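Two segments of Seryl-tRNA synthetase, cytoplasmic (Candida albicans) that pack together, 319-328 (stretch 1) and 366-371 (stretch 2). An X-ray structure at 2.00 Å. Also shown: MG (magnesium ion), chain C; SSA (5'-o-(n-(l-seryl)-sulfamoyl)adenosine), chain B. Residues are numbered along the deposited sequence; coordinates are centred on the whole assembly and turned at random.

Stretch 1 319-328: MIGCSEEFYQ
Stretch 2 (366-371) ELVSCS

No hydrogen bond passes directly between helix 319-328 and strand 366-371; the polar link is a single water, which donates both to Tyr327 OH (2.8 Å from the water oxygen) and to Leu367 O (2.7 Å). That same carbonyl, Leu367 O, also accepts a hydrogen bond from O2' of the seryl-sulfamoyl adenosine at 3.1 Å, so one carbonyl meets both the bridging water and the ligand. The two segments run nearly antiparallel, at 164° between N-to-C directions, with their axes 9.2 Å apart at closest approach. Both continue beyond the ends given here.

The helix is regular, with phi/psi near -63/-42 and i to i+4 hydrogen bonds of 2.8 to 3.1 Å from Ser323 N -> Met319 O through Gln328 N -> Glu324 O. Glu366 is at -58/124. The strand is extended from Val368 to Ser371 (phi -119 to -144, psi 119 to 138), whereas Leu367, at -117/-19, breaks the alternation: Leu367 and Val368 both point their CA-to-CB bonds toward the helix. Cys370 also points toward it, Ser369 and Ser371 away.

Register is set by CA pairs that spread apart along the contact: Ile320 CA to Cys370 CA 6.3 Å, Ser323 CA to Val368 CA 7.8 Å, Tyr327 CA to Leu367 CA 9.7 Å. The side chain of Tyr327 spans the wide end. With chi1 m (-68°) and chi2 -80°, its ring lies oblique to two methyl groups, CE1 3.7 Å from Leu367 CD1 and CE2 3.6 Å from Val368 CG2. Leu367 is m, t and Val368 is t (167°).

At the narrow end Cys370, chi1 t (177°), places SG 3.8 Å from Ile320 N and 4.1 Å from Met319 CB. Met319 is m, t, p. Ile320 leaves its CA sideways, but its t, p rotamer brings CD1 back to 3.9 Å from Cys370 CB and 4.4 Å from Val368 CG1. In between, Ser323 (m) points toward the strand, its OG 4.2 Å from Val368 CG1; this hydroxyl finds its hydrogen bonding elsewhere in the structure. The contact buries 312 Å² in total.

Elsewhere the strand meets the metal and ligand. Ser369 (m) and Glu366 (t, t) bind magnesium through Ser369 OG and Glu366 OE2, each 2.4 Å from MG; SSA O2S, also 2.4 Å from MG, and three waters complete six ligands. Glu366 OE2 additionally accepts a 2.7 Å hydrogen bond from SSA O3'.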

# COMPACT_ATOMS: atom_id res chain seq x y z
N MET A 319 12.58 11.52 -22.28
CA MET A 319 11.83 10.63 -21.40
C MET A 319 11.03 9.56 -22.15
O MET A 319 11.04 8.39 -21.75
CB MET A 319 10.91 11.42 -20.47
CG MET A 319 11.67 12.30 -19.49
SD MET A 319 10.62 13.50 -18.66
CE MET A 319 9.62 12.42 -17.62
N ILE A 320 10.33 9.94 -23.21
CA ILE A 320 9.60 8.92 -23.98
C ILE A 320 10.63 8.00 -24.64
O ILE A 320 10.40 6.80 -24.77
CB ILE A 320 8.59 9.53 -25.01
CG1 ILE A 320 7.72 8.43 -25.63
CG2 ILE A 320 9.31 10.36 -26.08
CD1 ILE A 320 6.82 7.74 -24.57
N GLY A 321 11.77 8.57 -25.00
CA GLY A 321 12.84 7.78 -25.59
C GLY A 321 13.35 6.74 -24.60
O GLY A 321 13.61 5.58 -24.96
N CYS A 322 13.49 7.14 -23.34
CA CYS A 322 13.87 6.20 -22.28
C CYS A 322 12.89 5.03 -22.17
O CYS A 322 13.29 3.88 -22.04
CB CYS A 322 13.98 6.90 -20.91
SG CYS A 322 15.54 7.76 -20.64
N SER A 323 11.59 5.33 -22.18
CA SER A 323 10.60 4.26 -22.11
C SER A 323 10.63 3.36 -23.36
O SER A 323 10.49 2.14 -23.27
CB SER A 323 9.21 4.85 -21.90
OG SER A 323 9.13 5.46 -20.61
N GLU A 324 10.81 3.97 -24.53
CA GLU A 324 10.91 3.17 -25.75
C GLU A 324 12.08 2.19 -25.65
O GLU A 324 11.95 1.00 -25.95
CB GLU A 324 11.09 4.07 -26.96
CG GLU A 324 9.88 4.93 -27.26
CD GLU A 324 10.06 5.72 -28.55
OE1 GLU A 324 10.09 5.09 -29.63
OE2 GLU A 324 10.19 6.95 -28.46
N GLU A 325 13.23 2.70 -25.23
CA GLU A 325 14.40 1.86 -25.08
C GLU A 325 14.12 0.71 -24.12
O GLU A 325 14.49 -0.44 -24.36
CB GLU A 325 15.60 2.68 -24.61
CG GLU A 325 16.88 1.88 -24.50
CD GLU A 325 18.05 2.68 -23.89
OE1 GLU A 325 17.90 3.91 -23.68
OE2 GLU A 325 19.10 2.07 -23.62
N PHE A 326 13.44 1.01 -23.02
CA PHE A 326 13.05 -0.02 -22.06
C PHE A 326 12.22 -1.13 -22.73
O PHE A 326 12.51 -2.31 -22.56
CB PHE A 326 12.30 0.61 -20.88
CG PHE A 326 11.94 -0.37 -19.77
CD1 PHE A 326 12.86 -0.73 -18.81
CD2 PHE A 326 10.66 -0.92 -19.71
CE1 PHE A 326 12.53 -1.62 -17.79
CE2 PHE A 326 10.32 -1.82 -18.71
CZ PHE A 326 11.25 -2.17 -17.75
N TYR A 327 11.17 -0.76 -23.48
CA TYR A 327 10.34 -1.78 -24.12
C TYR A 327 11.06 -2.50 -25.25
O TYR A 327 10.85 -3.70 -25.48
CB TYR A 327 8.96 -1.23 -24.53
CG TYR A 327 8.22 -0.94 -23.26
CD1 TYR A 327 7.61 -1.96 -22.56
CD2 TYR A 327 8.23 0.33 -22.70
CE1 TYR A 327 6.99 -1.73 -21.34
CE2 TYR A 327 7.61 0.57 -21.48
CZ TYR A 327 6.99 -0.46 -20.81
OH TYR A 327 6.39 -0.22 -19.59
N GLN A 328 11.93 -1.78 -25.94
CA GLN A 328 12.75 -2.44 -26.95
C GLN A 328 13.61 -3.52 -26.31
O GLN A 328 13.80 -4.60 -26.87
CB GLN A 328 13.64 -1.43 -27.67
CG GLN A 328 12.85 -0.52 -28.57
CD GLN A 328 13.75 0.39 -29.37
OE1 GLN A 328 14.92 0.08 -29.57
NE2 GLN A 328 13.21 1.51 -29.84
N GLU A 366 -2.37 0.55 -24.00
CA GLU A 366 -1.57 1.53 -23.28
C GLU A 366 -0.72 0.91 -22.15
O GLU A 366 -1.26 0.26 -21.26
CB GLU A 366 -2.50 2.58 -22.69
CG GLU A 366 -1.77 3.60 -21.83
CD GLU A 366 -2.70 4.31 -20.87
OE1 GLU A 366 -3.92 4.33 -21.12
OE2 GLU A 366 -2.20 4.84 -19.86
N LEU A 367 0.59 1.12 -22.18
CA LEU A 367 1.47 0.74 -21.05
C LEU A 367 2.14 1.95 -20.40
O LEU A 367 2.66 1.87 -19.29
CB LEU A 367 2.58 -0.21 -21.51
CG LEU A 367 2.20 -1.60 -22.01
CD1 LEU A 367 3.44 -2.46 -22.09
CD2 LEU A 367 1.18 -2.25 -21.09
N VAL A 368 2.18 3.06 -21.13
CA VAL A 368 2.93 4.23 -20.72
C VAL A 368 2.22 5.52 -21.11
O VAL A 368 1.74 5.64 -22.24
CB VAL A 368 4.34 4.23 -21.37
CG1 VAL A 368 5.02 5.60 -21.20
CG2 VAL A 368 5.21 3.12 -20.79
N SER A 369 2.15 6.47 -20.17
CA SER A 369 1.82 7.85 -20.51
C SER A 369 2.99 8.74 -20.12
O SER A 369 3.55 8.60 -19.03
CB SER A 369 0.57 8.34 -19.78
OG SER A 369 -0.60 7.79 -20.35
N CYS A 370 3.34 9.66 -21.01
CA CYS A 370 4.46 10.57 -20.83
C CYS A 370 3.95 11.99 -21.07
O CYS A 370 3.45 12.30 -22.16
CB CYS A 370 5.55 10.22 -21.85
SG CYS A 370 7.03 11.33 -21.83
N SER A 371 4.05 12.85 -20.06
CA SER A 371 3.44 14.17 -20.09
C SER A 371 4.43 15.27 -19.74
O SER A 371 5.21 15.12 -18.82
CB SER A 371 2.29 14.24 -19.09
OG SER A 371 1.28 13.29 -19.37
MG MG C . -2.69 7.15 -19.36
N10 SSA B . 2.17 9.34 -13.42
CA SSA B . 1.62 9.06 -14.75
CB SSA B . 2.68 8.41 -15.63
OG SSA B . 2.96 7.07 -15.18
C9 SSA B . 0.42 8.16 -14.64
O9 SSA B . 0.08 7.67 -13.57
N8 SSA B . -0.24 7.93 -15.77
S1 SSA B . -1.34 6.77 -15.92
O1S SSA B . -2.55 7.05 -15.19
O2S SSA B . -1.63 6.60 -17.30
O5' SSA B . -0.75 5.44 -15.42
C5' SSA B . 0.49 4.96 -15.90
C4' SSA B . 0.35 3.48 -16.29
O4' SSA B . -0.05 2.65 -15.20
C3' SSA B . -0.70 3.23 -17.35
O3' SSA B . -0.18 3.58 -18.65
C2' SSA B . -0.93 1.73 -17.18
O2' SSA B . 0.13 0.98 -17.80
C1' SSA B . -0.80 1.54 -15.66
N9 SSA B . -2.14 1.54 -15.03
C8 SSA B . -2.97 2.59 -14.91
N7 SSA B . -4.10 2.18 -14.29
C5 SSA B . -3.95 0.87 -14.02
C6 SSA B . -4.75 -0.07 -13.40
N6 SSA B . -5.96 0.31 -12.93
N1 SSA B . -4.31 -1.34 -13.27
C2 SSA B . -3.11 -1.70 -13.74
N3 SSA B . -2.30 -0.81 -14.34
C4 SSA B . -2.72 0.47 -14.50
O HOH W 1 3.95 -0.25 -18.26
O HOH W 2 -5.10 6.74 -18.77
O HOH W 3 -3.71 7.64 -21.46
O HOH W 4 -3.00 9.57 -18.45